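Local coordinates for vacuolar protein sorting-associated protein IST1 (Saccharomyces cerevisiae, PDB 3GGY), which helps regulate recruitment of the ATPase VPS4 to ESCRT-III late in cargo sorting at the multivesicular body, and is represented here by its N-terminal domain, at residues T59-D64 with D170-E175; R38-Q43 with H54-T59; D64-L69 with V119-E124; T14-C19 with E78-R83. One frame throughout, in Å; residues are numbered along the deposited sequence.

Contact 1. Residues T59-D64 with D170-E175; sequences TLIHDD and DLYLKE
Asp64 OD2 is gripped from two directions: Tyr172 OH donates to it at 2.7 Å, and Arg38 of helix 8-46 makes a salt bridge to the same oxygen. The phenol uses the anti lone pair, turned away from OD1, and the carboxylate and ring planes stand 40° apart. A water donates both to Tyr172 OH and to the carbonyl O of Ile61, so the hydroxyl is tied to backbone as well as side chain. The rest of the ring is apolar and packs accordingly. Ile61 CG1 sits over the centre of one face in a CH-pi contact, 3.7 Å from the centroid and almost on the ring normal, while Leu60 comes to the edge, its CG 3.8 Å from Tyr172 CE2. With its CG anti to the backbone N (chi1 174°), Leu60 brings CD2 into the plane of the ring. A leucine in place of Tyr172 would probably leave Asp64 without its phenolic donor and Ile61 without a flat surface to rest on. The segments of helices 50-82 and 166-179 cross at 90°, their axes 11.2 Å apart, with the Tyr172 side chain spanning the gap: helix 166-179 lies across the hairpin of helices 8-46 and 50-82 in this ESCRT-III-like domain.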
loop_
_atom_site.group_PDB
_atom_site.type_symbol
_atom_site.label_atom_id
_atom_site.label_comp_id
_atom_site.label_asym_id
_atom_site.label_seq_id
_atom_site.Cartn_x
_atom_site.Cartn_y
_atom_site.Cartn_z
ATOM N N THR A 59 1.722 -1.885 15.923
ATOM C CA THR A 59 2.626 -1.816 14.782
ATOM C C THR A 59 2.227 -2.860 13.744
ATOM O O THR A 59 2.211 -2.587 12.544
ATOM C CB THR A 59 4.080 -2.068 15.230
ATOM O OG1 THR A 59 4.461 -1.072 16.187
ATOM C CG2 THR A 59 5.028 -2.008 14.042
ATOM N N LEU A 60 1.899 -4.058 14.215
ATOM C CA LEU A 60 1.491 -5.145 13.328
ATOM C C LEU A 60 0.241 -4.769 12.531
ATOM O O LEU A 60 0.123 -5.083 11.344
ATOM C CB LEU A 60 1.222 -6.407 14.158
ATOM C CG LEU A 60 0.642 -7.634 13.450
ATOM C CD1 LEU A 60 1.535 -8.050 12.288
ATOM C CD2 LEU A 60 0.507 -8.770 14.457
ATOM N N ILE A 61 -0.705 -4.104 13.190
ATOM C CA ILE A 61 -1.934 -3.681 12.530
ATOM C C ILE A 61 -1.593 -2.772 11.360
ATOM O O ILE A 61 -2.137 -2.927 10.265
ATOM C CB ILE A 61 -2.856 -2.948 13.526
ATOM C CG1 ILE A 61 -3.451 -3.975 14.493
ATOM C CG2 ILE A 61 -3.971 -2.204 12.790
ATOM C CD1 ILE A 61 -4.201 -3.374 15.662
ATOM N N HIS A 62 -0.686 -1.830 11.589
ATOM C CA HIS A 62 -0.288 -0.931 10.518
ATOM C C HIS A 62 0.459 -1.705 9.435
ATOM O O HIS A 62 0.276 -1.444 8.245
ATOM C CB HIS A 62 0.582 0.205 11.054
ATOM C CG HIS A 62 1.093 1.115 9.983
ATOM N ND1 HIS A 62 2.157 0.785 9.171
ATOM C CD2 HIS A 62 0.644 2.316 9.548
ATOM C CE1 HIS A 62 2.341 1.743 8.280
ATOM N NE2 HIS A 62 1.435 2.684 8.487
ATOM N N ASP A 63 1.294 -2.656 9.841
ATOM C CA ASP A 63 2.039 -3.457 8.871
ATOM C C ASP A 63 1.093 -4.220 7.945
ATOM O O ASP A 63 1.343 -4.308 6.743
ATOM C CB ASP A 63 2.976 -4.450 9.572
ATOM C CG ASP A 63 4.136 -3.766 10.285
ATOM O OD1 ASP A 63 4.493 -2.633 9.906
ATOM O OD2 ASP A 63 4.701 -4.377 11.217
ATOM N N ASP A 64 0.018 -4.780 8.503
ATOM C CA ASP A 64 -0.951 -5.524 7.702
ATOM C C ASP A 64 -1.692 -4.607 6.728
ATOM O O ASP A 64 -1.957 -4.985 5.587
ATOM C CB ASP A 64 -1.964 -6.249 8.594
ATOM C CG ASP A 64 -1.399 -7.520 9.214
ATOM O OD1 ASP A 64 -0.361 -8.026 8.725
ATOM O OD2 ASP A 64 -2.016 -8.019 10.181
ATOM N N ASP A 170 -7.452 -5.833 20.680
ATOM C CA ASP A 170 -7.885 -7.004 21.438
ATOM C C ASP A 170 -8.163 -8.169 20.501
ATOM O O ASP A 170 -7.845 -9.316 20.811
ATOM C CB ASP A 170 -9.154 -6.711 22.247
ATOM C CG ASP A 170 -8.896 -5.803 23.429
ATOM O OD1 ASP A 170 -7.726 -5.698 23.857
ATOM O OD2 ASP A 170 -9.871 -5.206 23.938
ATOM N N LEU A 171 -8.758 -7.871 19.349
ATOM C CA LEU A 171 -9.065 -8.910 18.382
ATOM C C LEU A 171 -7.769 -9.540 17.879
ATOM O O LEU A 171 -7.674 -10.759 17.763
ATOM C CB LEU A 171 -9.860 -8.331 17.206
ATOM C CG LEU A 171 -10.254 -9.334 16.119
ATOM C CD1 LEU A 171 -11.123 -10.425 16.725
ATOM C CD2 LEU A 171 -11.007 -8.616 15.003
ATOM N N TYR A 172 -6.768 -8.713 17.585
ATOM C CA TYR A 172 -5.484 -9.234 17.118
ATOM C C TYR A 172 -4.827 -10.119 18.181
ATOM O O TYR A 172 -4.253 -11.167 17.869
ATOM C CB TYR A 172 -4.533 -8.085 16.769
ATOM C CG TYR A 172 -4.459 -7.779 15.291
ATOM C CD1 TYR A 172 -5.594 -7.390 14.579
ATOM C CD2 TYR A 172 -3.250 -7.887 14.599
ATOM C CE1 TYR A 172 -5.525 -7.117 13.211
ATOM C CE2 TYR A 172 -3.172 -7.615 13.232
ATOM C CZ TYR A 172 -4.311 -7.233 12.548
ATOM O OH TYR A 172 -4.239 -6.981 11.198
ATOM N N LEU A 173 -4.903 -9.692 19.433
ATOM C CA LEU A 173 -4.315 -10.466 20.518
ATOM C C LEU A 173 -4.983 -11.837 20.599
ATOM O O LEU A 173 -4.309 -12.855 20.750
ATOM C CB LEU A 173 -4.474 -9.720 21.846
ATOM C CG LEU A 173 -3.596 -8.474 21.972
ATOM C CD1 LEU A 173 -4.044 -7.623 23.150
ATOM C CD2 LEU A 173 -2.145 -8.899 22.122
ATOM N N LYS A 174 -6.308 -11.859 20.489
ATOM C CA LYS A 174 -7.045 -13.113 20.551
ATOM C C LYS A 174 -6.715 -14.032 19.375
ATOM O O LYS A 174 -6.611 -15.249 19.541
ATOM C CB LYS A 174 -8.553 -12.841 20.584
ATOM C CG LYS A 174 -9.014 -12.105 21.831
ATOM C CD LYS A 174 -10.511 -11.868 21.808
ATOM C CE LYS A 174 -10.959 -11.070 23.022
ATOM N NZ LYS A 174 -12.432 -10.820 23.005
ATOM N N GLU A 175 -6.541 -13.464 18.186
ATOM C CA GLU A 175 -6.227 -14.295 17.030
ATOM C C GLU A 175 -4.789 -14.809 17.120
ATOM O O GLU A 175 -4.498 -15.932 16.719
ATOM C CB GLU A 175 -6.481 -13.518 15.731
ATOM C CG GLU A 175 -7.911 -12.978 15.663
ATOM C CD GLU A 175 -8.292 -12.390 14.316
ATOM O OE1 GLU A 175 -7.416 -11.821 13.633
ATOM O OE2 GLU A 175 -9.485 -12.482 13.954
HETATM O O HOH W 1 -4.729 -4.276 10.216
#

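Contact 2. Residues R38-Q43 with H54-T59; sequences RRQVAQ and HYRVET
The guanidinium of Arg56 meets Gln40 at its edge, with the amide plane turned 88° to its own, nearly perpendicular. Gln40 OE1 lies in the guanidinium plane and takes a short bond from Arg56 NH1, 2.6 Å with an N-H...O angle of 163°; a weak second one comes from Arg56 NH2 at 3.2 Å. Seen from the amide, NH1 stands above the carbonyl plane and not on a lone pair. Bends at chi2 and chi3 let the long arginine chain reach across while CB and CG stay against Val41. The setting is the antiparallel hairpin of helices 8-46 and 50-82, whose local axes run 9.6 Å apart. Beneath the polar pair, Val41 CG2 packs on Arg56 CG at 3.6 Å, the two side chains sliding past each other in opposite directions. Val41 CG1, anti to its backbone nitrogen (chi1 168°), instead meets Val57 CG2 at 3.8 Å. Compact branched valines suit this buried layer, where Val57 also touches Tyr172 and Leu173 of helix 166-179. A serine replacing Arg56 would probably leave Gln40 OE1 without these donors and uncover the CG2 side of Val41.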
loop_
_atom_site.group_PDB
_atom_site.type_symbol
_atom_site.label_atom_id
_atom_site.label_comp_id
_atom_site.label_asym_id
_atom_site.label_seq_id
_atom_site.Cartn_x
_atom_site.Cartn_y
_atom_site.Cartn_z
ATOM N N ARG A 38 4.008 -11.671 14.761
ATOM C CA ARG A 38 2.929 -12.334 15.479
ATOM C C ARG A 38 3.509 -13.337 16.479
ATOM O O ARG A 38 3.037 -13.437 17.608
ATOM C CB ARG A 38 1.986 -13.024 14.488
ATOM C CG ARG A 38 1.093 -12.031 13.736
ATOM C CD ARG A 38 0.262 -12.687 12.641
ATOM N NE ARG A 38 -0.651 -11.721 12.030
ATOM C CZ ARG A 38 -1.870 -11.446 12.484
ATOM N NH1 ARG A 38 -2.344 -12.073 13.553
ATOM N NH2 ARG A 38 -2.607 -10.519 11.889
ATOM N N ARG A 39 4.545 -14.062 16.065
ATOM C CA ARG A 39 5.196 -15.029 16.949
ATOM C C ARG A 39 5.799 -14.299 18.138
ATOM O O ARG A 39 5.754 -14.781 19.269
ATOM C CB ARG A 39 6.338 -15.753 16.239
ATOM C CG ARG A 39 5.977 -16.491 14.973
ATOM C CD ARG A 39 7.235 -17.111 14.382
ATOM N NE ARG A 39 7.823 -18.097 15.289
ATOM C CZ ARG A 39 9.081 -18.520 15.226
ATOM N NH1 ARG A 39 9.902 -18.041 14.298
ATOM N NH2 ARG A 39 9.518 -19.431 16.086
ATOM N N GLN A 40 6.383 -13.138 17.870
ATOM C CA GLN A 40 7.019 -12.349 18.914
ATOM C C GLN A 40 6.014 -11.762 19.899
ATOM O O GLN A 40 6.322 -11.597 21.080
ATOM C CB GLN A 40 7.883 -11.263 18.268
ATOM C CG GLN A 40 8.931 -11.864 17.332
ATOM C CD GLN A 40 9.763 -10.831 16.595
ATOM O OE1 GLN A 40 9.231 -9.884 16.014
ATOM N NE2 GLN A 40 11.081 -11.020 16.599
ATOM N N VAL A 41 4.812 -11.450 19.420
ATOM C CA VAL A 41 3.773 -10.932 20.303
ATOM C C VAL A 41 3.387 -12.071 21.245
ATOM O O VAL A 41 3.193 -11.867 22.438
ATOM C CB VAL A 41 2.516 -10.485 19.515
ATOM C CG1 VAL A 41 1.349 -10.239 20.470
ATOM C CG2 VAL A 41 2.816 -9.209 18.742
ATOM N N ALA A 42 3.293 -13.278 20.696
ATOM C CA ALA A 42 2.935 -14.444 21.493
ATOM C C ALA A 42 3.964 -14.661 22.594
ATOM O O ALA A 42 3.611 -14.978 23.729
ATOM C CB ALA A 42 2.847 -15.681 20.603
ATOM N N GLN A 43 5.239 -14.477 22.258
ATOM C CA GLN A 43 6.315 -14.658 23.227
ATOM C C GLN A 43 6.240 -13.593 24.321
ATOM O O GLN A 43 6.536 -13.868 25.481
ATOM C CB GLN A 43 7.673 -14.612 22.516
ATOM C CG GLN A 43 8.874 -14.942 23.396
ATOM C CD GLN A 43 8.736 -16.273 24.123
ATOM O OE1 GLN A 43 8.252 -17.257 23.562
ATOM N NE2 GLN A 43 9.178 -16.309 25.376
ATOM N N HIS A 54 1.110 -4.993 23.479
ATOM C CA HIS A 54 0.139 -4.041 22.958
ATOM C C HIS A 54 0.783 -3.166 21.891
ATOM O O HIS A 54 0.245 -3.010 20.796
ATOM C CB HIS A 54 -0.396 -3.162 24.091
ATOM C CG HIS A 54 -1.604 -2.361 23.719
ATOM N ND1 HIS A 54 -1.532 -1.212 22.963
ATOM C CD2 HIS A 54 -2.917 -2.555 23.989
ATOM C CE1 HIS A 54 -2.750 -0.730 22.783
ATOM N NE2 HIS A 54 -3.608 -1.527 23.395
ATOM N N TYR A 55 1.934 -2.591 22.221
ATOM C CA TYR A 55 2.656 -1.734 21.287
ATOM C C TYR A 55 2.992 -2.492 20.010
ATOM O O TYR A 55 2.871 -1.955 18.907
ATOM C CB TYR A 55 3.955 -1.232 21.924
ATOM C CG TYR A 55 3.776 -0.188 23.005
ATOM C CD1 TYR A 55 4.749 -0.008 23.990
ATOM C CD2 TYR A 55 2.659 0.646 23.024
ATOM C CE1 TYR A 55 4.613 0.977 24.968
ATOM C CE2 TYR A 55 2.515 1.636 23.996
ATOM C CZ TYR A 55 3.497 1.795 24.962
ATOM O OH TYR A 55 3.372 2.781 25.914
ATOM N N ARG A 56 3.408 -3.744 20.166
ATOM C CA ARG A 56 3.795 -4.561 19.024
ATOM C C ARG A 56 2.603 -4.851 18.124
ATOM O O ARG A 56 2.735 -4.901 16.897
ATOM C CB ARG A 56 4.416 -5.873 19.498
ATOM C CG ARG A 56 5.278 -6.543 18.452
ATOM C CD ARG A 56 6.526 -5.707 18.187
ATOM N NE ARG A 56 7.734 -6.379 18.649
ATOM C CZ ARG A 56 8.314 -7.388 18.012
ATOM N NH1 ARG A 56 7.794 -7.842 16.880
ATOM N NH2 ARG A 56 9.410 -7.944 18.507
ATOM N N VAL A 57 1.439 -5.049 18.733
ATOM C CA VAL A 57 0.234 -5.313 17.960
ATOM C C VAL A 57 -0.170 -4.065 17.176
ATOM O O VAL A 57 -0.581 -4.153 16.020
ATOM C CB VAL A 57 -0.918 -5.768 18.881
ATOM C CG1 VAL A 57 -2.239 -5.757 18.133
ATOM C CG2 VAL A 57 -0.614 -7.168 19.390
ATOM N N GLU A 58 -0.047 -2.898 17.796
ATOM C CA GLU A 58 -0.393 -1.666 17.097
ATOM C C GLU A 58 0.443 -1.540 15.826
ATOM O O GLU A 58 -0.064 -1.152 14.775
ATOM C CB GLU A 58 -0.165 -0.463 18.013
ATOM C CG GLU A 58 -1.010 -0.527 19.279
ATOM C CD GLU A 58 -0.827 0.676 20.178
ATOM O OE1 GLU A 58 0.327 0.963 20.563
ATOM O OE2 GLU A 58 -1.844 1.331 20.504
ATOM N N THR A 59 1.722 -1.885 15.923
ATOM C CA THR A 59 2.626 -1.816 14.782
ATOM C C THR A 59 2.227 -2.860 13.744
ATOM O O THR A 59 2.211 -2.587 12.544
ATOM C CB THR A 59 4.080 -2.068 15.230
ATOM O OG1 THR A 59 4.461 -1.072 16.187
ATOM C CG2 THR A 59 5.028 -2.008 14.042
#

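Contact 3. Residues D64-L69 with V119-E124; sequences DIHIEL and VDEVKE
His66 NE2 donates to Glu121 OE2 over 2.6 Å, the tight point of an otherwise sparse contact. The carboxylate oxygen lies in the ring plane and receives the proton on its syn lone pair, at an N-H...O angle of 157°, though the two flat groups are tilted 36° apart. Glu121 folds back to make this possible: CG sits between backbone N and carbonyl carbon (chi1 63°), and the chain bends again at chi2. Gln30 of helix 8-46 also bonds to OE2 and so helps fix the carboxylate. Glu121 belongs to a type I beta turn, Val119 to Val122, in the loop joining helices 105-115 and 125-135, which is thereby pinned to helix 50-82. The apolar part is looser: Val119 CG2 lies 4.0 Å from Leu69 CD2 and 4.2 Å from His66 CE1. Both valine and leucine are nevertheless buried, Leu69 being covered by helix 153-159 and Val119 resting on Leu70 and Leu73. At the turn's outer corner, exposed Asp120 points its CB away from the helix.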
loop_
_atom_site.group_PDB
_atom_site.type_symbol
_atom_site.label_atom_id
_atom_site.label_comp_id
_atom_site.label_asym_id
_atom_site.label_seq_id
_atom_site.Cartn_x
_atom_site.Cartn_y
_atom_site.Cartn_z
ATOM N N ASP A 64 0.018 -4.780 8.503
ATOM C CA ASP A 64 -0.951 -5.524 7.702
ATOM C C ASP A 64 -1.692 -4.607 6.728
ATOM O O ASP A 64 -1.957 -4.985 5.587
ATOM C CB ASP A 64 -1.964 -6.249 8.594
ATOM C CG ASP A 64 -1.399 -7.520 9.214
ATOM O OD1 ASP A 64 -0.361 -8.026 8.725
ATOM O OD2 ASP A 64 -2.016 -8.019 10.181
ATOM N N ILE A 65 -2.027 -3.401 7.177
ATOM C CA ILE A 65 -2.719 -2.446 6.316
ATOM C C ILE A 65 -1.793 -2.042 5.163
ATOM O O ILE A 65 -2.227 -1.903 4.016
ATOM C CB ILE A 65 -3.146 -1.189 7.118
ATOM C CG1 ILE A 65 -4.260 -1.558 8.101
ATOM C CG2 ILE A 65 -3.636 -0.093 6.164
ATOM C CD1 ILE A 65 -4.578 -0.474 9.100
ATOM N N HIS A 66 -0.512 -1.870 5.467
ATOM C CA HIS A 66 0.455 -1.486 4.449
ATOM C C HIS A 66 0.608 -2.597 3.416
ATOM O O HIS A 66 0.767 -2.333 2.232
ATOM C CB HIS A 66 1.809 -1.182 5.083
ATOM C CG HIS A 66 2.780 -0.545 4.137
ATOM N ND1 HIS A 66 2.650 0.760 3.708
ATOM C CD2 HIS A 66 3.886 -1.035 3.531
ATOM C CE1 HIS A 66 3.639 1.046 2.877
ATOM N NE2 HIS A 66 4.403 -0.026 2.753
ATOM N N ILE A 67 0.561 -3.849 3.862
ATOM C CA ILE A 67 0.669 -4.957 2.920
ATOM C C ILE A 67 -0.538 -4.928 1.979
ATOM O O ILE A 67 -0.403 -5.176 0.786
ATOM C CB ILE A 67 0.728 -6.313 3.658
ATOM C CG1 ILE A 67 2.094 -6.468 4.331
ATOM C CG2 ILE A 67 0.477 -7.452 2.677
ATOM C CD1 ILE A 67 2.149 -7.581 5.358
ATOM N N GLU A 68 -1.715 -4.611 2.518
ATOM C CA GLU A 68 -2.919 -4.527 1.699
ATOM C C GLU A 68 -2.736 -3.419 0.660
ATOM O O GLU A 68 -3.160 -3.554 -0.487
ATOM C CB GLU A 68 -4.135 -4.216 2.567
ATOM C CG GLU A 68 -4.408 -5.267 3.627
ATOM C CD GLU A 68 -5.664 -4.979 4.427
ATOM O OE1 GLU A 68 -5.820 -3.831 4.900
ATOM O OE2 GLU A 68 -6.490 -5.903 4.588
ATOM N N LEU A 69 -2.112 -2.315 1.066
ATOM C CA LEU A 69 -1.874 -1.211 0.136
ATOM C C LEU A 69 -1.015 -1.713 -1.014
ATOM O O LEU A 69 -1.321 -1.472 -2.180
ATOM C CB LEU A 69 -1.158 -0.045 0.839
ATOM C CG LEU A 69 -0.628 1.108 -0.030
ATOM C CD1 LEU A 69 -1.781 1.829 -0.718
ATOM C CD2 LEU A 69 0.169 2.090 0.849
ATOM N N VAL A 119 5.373 4.745 0.120
ATOM C CA VAL A 119 5.995 3.459 -0.197
ATOM C C VAL A 119 7.431 3.695 -0.670
ATOM O O VAL A 119 7.765 3.468 -1.830
ATOM C CB VAL A 119 5.183 2.718 -1.301
ATOM C CG1 VAL A 119 5.694 1.298 -1.472
ATOM C CG2 VAL A 119 3.707 2.703 -0.930
ATOM N N ASP A 120 8.282 4.160 0.238
ATOM C CA ASP A 120 9.663 4.425 -0.144
ATOM C C ASP A 120 10.448 3.147 -0.429
ATOM O O ASP A 120 11.544 3.210 -0.987
ATOM C CB ASP A 120 10.381 5.277 0.918
ATOM C CG ASP A 120 10.371 4.646 2.299
ATOM O OD1 ASP A 120 10.568 3.419 2.407
ATOM O OD2 ASP A 120 10.184 5.388 3.288
ATOM N N GLU A 121 9.885 1.993 -0.070
ATOM C CA GLU A 121 10.568 0.727 -0.321
ATOM C C GLU A 121 10.573 0.377 -1.808
ATOM O O GLU A 121 11.277 -0.539 -2.231
ATOM C CB GLU A 121 9.937 -0.421 0.482
ATOM C CG GLU A 121 8.501 -0.729 0.123
ATOM C CD GLU A 121 7.516 -0.112 1.091
ATOM O OE1 GLU A 121 7.689 1.074 1.448
ATOM O OE2 GLU A 121 6.564 -0.816 1.490
ATOM N N VAL A 122 9.783 1.101 -2.599
ATOM C CA VAL A 122 9.734 0.886 -4.043
ATOM C C VAL A 122 10.047 2.221 -4.717
ATOM O O VAL A 122 9.148 2.984 -5.065
ATOM C CB VAL A 122 8.344 0.385 -4.497
ATOM C CG1 VAL A 122 8.326 0.181 -6.006
ATOM C CG2 VAL A 122 8.015 -0.921 -3.792
ATOM N N LYS A 123 11.338 2.492 -4.898
ATOM C CA LYS A 123 11.788 3.743 -5.500
ATOM C C LYS A 123 11.270 4.029 -6.898
ATOM O O LYS A 123 11.032 5.185 -7.242
ATOM C CB LYS A 123 13.319 3.794 -5.530
ATOM C CG LYS A 123 13.965 3.791 -4.163
ATOM C CD LYS A 123 15.474 3.942 -4.263
ATOM C CE LYS A 123 16.126 3.723 -2.909
ATOM N NZ LYS A 123 15.819 2.365 -2.377
ATOM N N GLU A 124 11.108 2.987 -7.706
ATOM C CA GLU A 124 10.640 3.147 -9.079
ATOM C C GLU A 124 9.312 3.885 -9.229
ATOM O O GLU A 124 9.030 4.430 -10.291
ATOM C CB GLU A 124 10.530 1.781 -9.764
ATOM C CG GLU A 124 11.857 1.064 -9.995
ATOM C CD GLU A 124 12.584 0.723 -8.707
ATOM O OE1 GLU A 124 11.924 0.269 -7.747
ATOM O OE2 GLU A 124 13.823 0.897 -8.658
#

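Contact 4. Residues T14-C19 with E78-R83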
loop_
_atom_site.group_PDB
_atom_site.type_symbol
_atom_site.label_atom_id
_atom_site.label_comp_id
_atom_site.label_asym_id
_atom_site.label_seq_id
_atom_site.Cartn_x
_atom_site.Cartn_y
_atom_site.Cartn_z
ATOM N N THR A 14 8.814 -0.417 -19.087
ATOM C CA THR A 14 9.947 -0.824 -18.263
ATOM C C THR A 14 9.691 -0.468 -16.803
ATOM O O THR A 14 9.952 -1.262 -15.898
ATOM C CB THR A 14 11.245 -0.114 -18.700
ATOM O OG1 THR A 14 11.542 -0.448 -20.060
ATOM C CG2 THR A 14 12.409 -0.535 -17.816
ATOM N N CYS A 15 9.185 0.741 -16.586
ATOM C CA CYS A 15 8.896 1.224 -15.244
ATOM C C CYS A 15 7.831 0.383 -14.549
ATOM O O CYS A 15 8.026 -0.073 -13.423
ATOM C CB CYS A 15 8.440 2.685 -15.305
ATOM S SG CYS A 15 8.006 3.389 -13.694
ATOM N N LEU A 16 6.708 0.176 -15.226
ATOM C CA LEU A 16 5.614 -0.601 -14.659
ATOM C C LEU A 16 6.036 -2.033 -14.344
ATOM O O LEU A 16 5.663 -2.579 -13.309
ATOM C CB LEU A 16 4.417 -0.599 -15.610
ATOM C CG LEU A 16 3.676 0.738 -15.724
ATOM C CD1 LEU A 16 2.665 0.681 -16.854
ATOM C CD2 LEU A 16 2.977 1.049 -14.406
ATOM N N LYS A 17 6.824 -2.638 -15.227
ATOM C CA LYS A 17 7.270 -4.006 -14.988
ATOM C C LYS A 17 8.141 -4.098 -13.740
ATOM O O LYS A 17 8.015 -5.040 -12.957
ATOM C CB LYS A 17 8.034 -4.543 -16.205
ATOM C CG LYS A 17 7.132 -4.911 -17.370
ATOM C CD LYS A 17 7.930 -5.508 -18.523
ATOM C CE LYS A 17 7.020 -5.908 -19.672
ATOM N NZ LYS A 17 6.052 -6.970 -19.276
ATOM N N MET A 18 9.020 -3.117 -13.555
ATOM C CA MET A 18 9.901 -3.096 -12.395
ATOM C C MET A 18 9.077 -2.828 -11.142
ATOM O O MET A 18 9.317 -3.423 -10.091
ATOM C CB MET A 18 10.974 -2.015 -12.556
ATOM C CG MET A 18 11.968 -1.928 -11.405
ATOM S SD MET A 18 13.218 -3.236 -11.379
ATOM C CE MET A 18 12.521 -4.381 -10.226
ATOM N N CYS A 19 8.102 -1.928 -11.244
ATOM C CA CYS A 19 7.262 -1.634 -10.087
ATOM C C CYS A 19 6.522 -2.887 -9.637
ATOM O O CYS A 19 6.408 -3.152 -8.444
ATOM C CB CYS A 19 6.252 -0.534 -10.409
ATOM S SG CYS A 19 6.983 1.114 -10.460
ATOM N N GLU A 78 -0.507 -3.555 -12.820
ATOM C CA GLU A 78 -0.824 -4.549 -13.839
ATOM C C GLU A 78 -1.866 -4.001 -14.805
ATOM O O GLU A 78 -1.798 -4.251 -16.012
ATOM C CB GLU A 78 -1.309 -5.839 -13.174
ATOM C CG GLU A 78 -0.268 -6.417 -12.225
ATOM C CD GLU A 78 -0.709 -7.701 -11.558
ATOM O OE1 GLU A 78 -1.859 -7.756 -11.077
ATOM O OE2 GLU A 78 0.100 -8.652 -11.503
ATOM N N LEU A 79 -2.814 -3.236 -14.273
ATOM C CA LEU A 79 -3.863 -2.635 -15.090
ATOM C C LEU A 79 -3.243 -1.695 -16.116
ATOM O O LEU A 79 -3.511 -1.800 -17.317
ATOM C CB LEU A 79 -4.846 -1.869 -14.199
ATOM C CG LEU A 79 -6.003 -1.130 -14.879
ATOM C CD1 LEU A 79 -7.074 -0.825 -13.850
ATOM C CD2 LEU A 79 -5.511 0.151 -15.536
ATOM N N LEU A 80 -2.408 -0.775 -15.640
ATOM C CA LEU A 80 -1.745 0.183 -16.513
ATOM C C LEU A 80 -0.828 -0.509 -17.517
ATOM O O LEU A 80 -0.697 -0.064 -18.658
ATOM C CB LEU A 80 -0.927 1.175 -15.682
ATOM C CG LEU A 80 -1.730 2.101 -14.770
ATOM C CD1 LEU A 80 -0.777 2.978 -13.962
ATOM C CD2 LEU A 80 -2.662 2.960 -15.615
ATOM N N LEU A 81 -0.190 -1.592 -17.089
ATOM C CA LEU A 81 0.722 -2.319 -17.964
ATOM C C LEU A 81 -0.008 -2.889 -19.168
ATOM O O LEU A 81 0.516 -2.881 -20.284
ATOM C CB LEU A 81 1.403 -3.458 -17.204
ATOM C CG LEU A 81 2.390 -4.292 -18.031
ATOM C CD1 LEU A 81 3.501 -3.395 -18.563
ATOM C CD2 LEU A 81 2.973 -5.408 -17.170
ATOM N N ALA A 82 -1.220 -3.379 -18.939
ATOM C CA ALA A 82 -2.023 -3.963 -20.009
ATOM C C ALA A 82 -2.633 -2.917 -20.938
ATOM O O ALA A 82 -3.048 -3.239 -22.054
ATOM C CB ALA A 82 -3.122 -4.830 -19.414
ATOM N N ARG A 83 -2.679 -1.668 -20.483
ATOM C CA ARG A 83 -3.256 -0.583 -21.272
ATOM C C ARG A 83 -2.223 0.483 -21.636
ATOM O O ARG A 83 -2.580 1.625 -21.931
ATOM C CB ARG A 83 -4.404 0.068 -20.492
ATOM C CG ARG A 83 -5.469 -0.910 -20.007
ATOM C CD ARG A 83 -6.529 -0.208 -19.171
ATOM N NE ARG A 83 -7.556 -1.120 -18.665
ATOM C CZ ARG A 83 -8.581 -1.579 -19.379
ATOM N NH1 ARG A 83 -8.737 -1.215 -20.646
ATOM N NH2 ARG A 83 -9.461 -2.401 -18.820
#
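Apolar packing carries most of this contact, and Leu16 is its centre. Its CD1 methyl presses against the backbone of the opposite helix, 3.7 Å from Leu81 N, and lies 3.8 Å from Leu80 CB. The second methyl, CD2, stays near the same CB, so both methyls of the fork face Leu80 CB, the two side chains crossing at about a right angle. On the other flank Leu16 CB comes within 4.2 Å of Leu81 CD1. Leucine suits the place because one methyl reaches the backbone at Leu81 while both lie against Leu80 CB.

The second kind is the packing of a charged chain's aliphatic stem. Lys17 lays CG against Leu81 CD1 at 4.1 Å, then bends at its last torsion (chi4 -63°) and brings NZ to 4.0 Å from Leu81 CD2. CG and the chain end thus flank the partly exposed leucine, where a lysine can keep its ammonium near solvent. No hydrogen bond joins the two segments.

Helices 8-46 and 50-82 run antiparallel here, at 152° with local axes 9.5 Å apart. Leu16 is also covered by Leu128 of helix 125-135, while Leu80 packs on Ile105, Ala108 and Leu112 of helix 105-115.

In the fold
All four contacts use helix 50-82, which acts as the spine of the domain. Contacts 2 and 4 pair it with helix 8-46 towards the two ends of their antiparallel hairpin, centres about 36 Å apart. Along the chain, contact 2 falls within the span of contact 4 and closes before contacts 1 and 3 open; contact 3 falls within the span of contact 1, and contact 4 crosses contacts 1 and 3. Contact 3 lies near the middle, about 16 Å between centres from contact 4, which it touches through Glu124. Contacts 1 and 2, centres 7 Å apart, share Thr59; Tyr172 of helix 166-179 packs on Val57 and Arg38, so this helix rests on both hairpin helices.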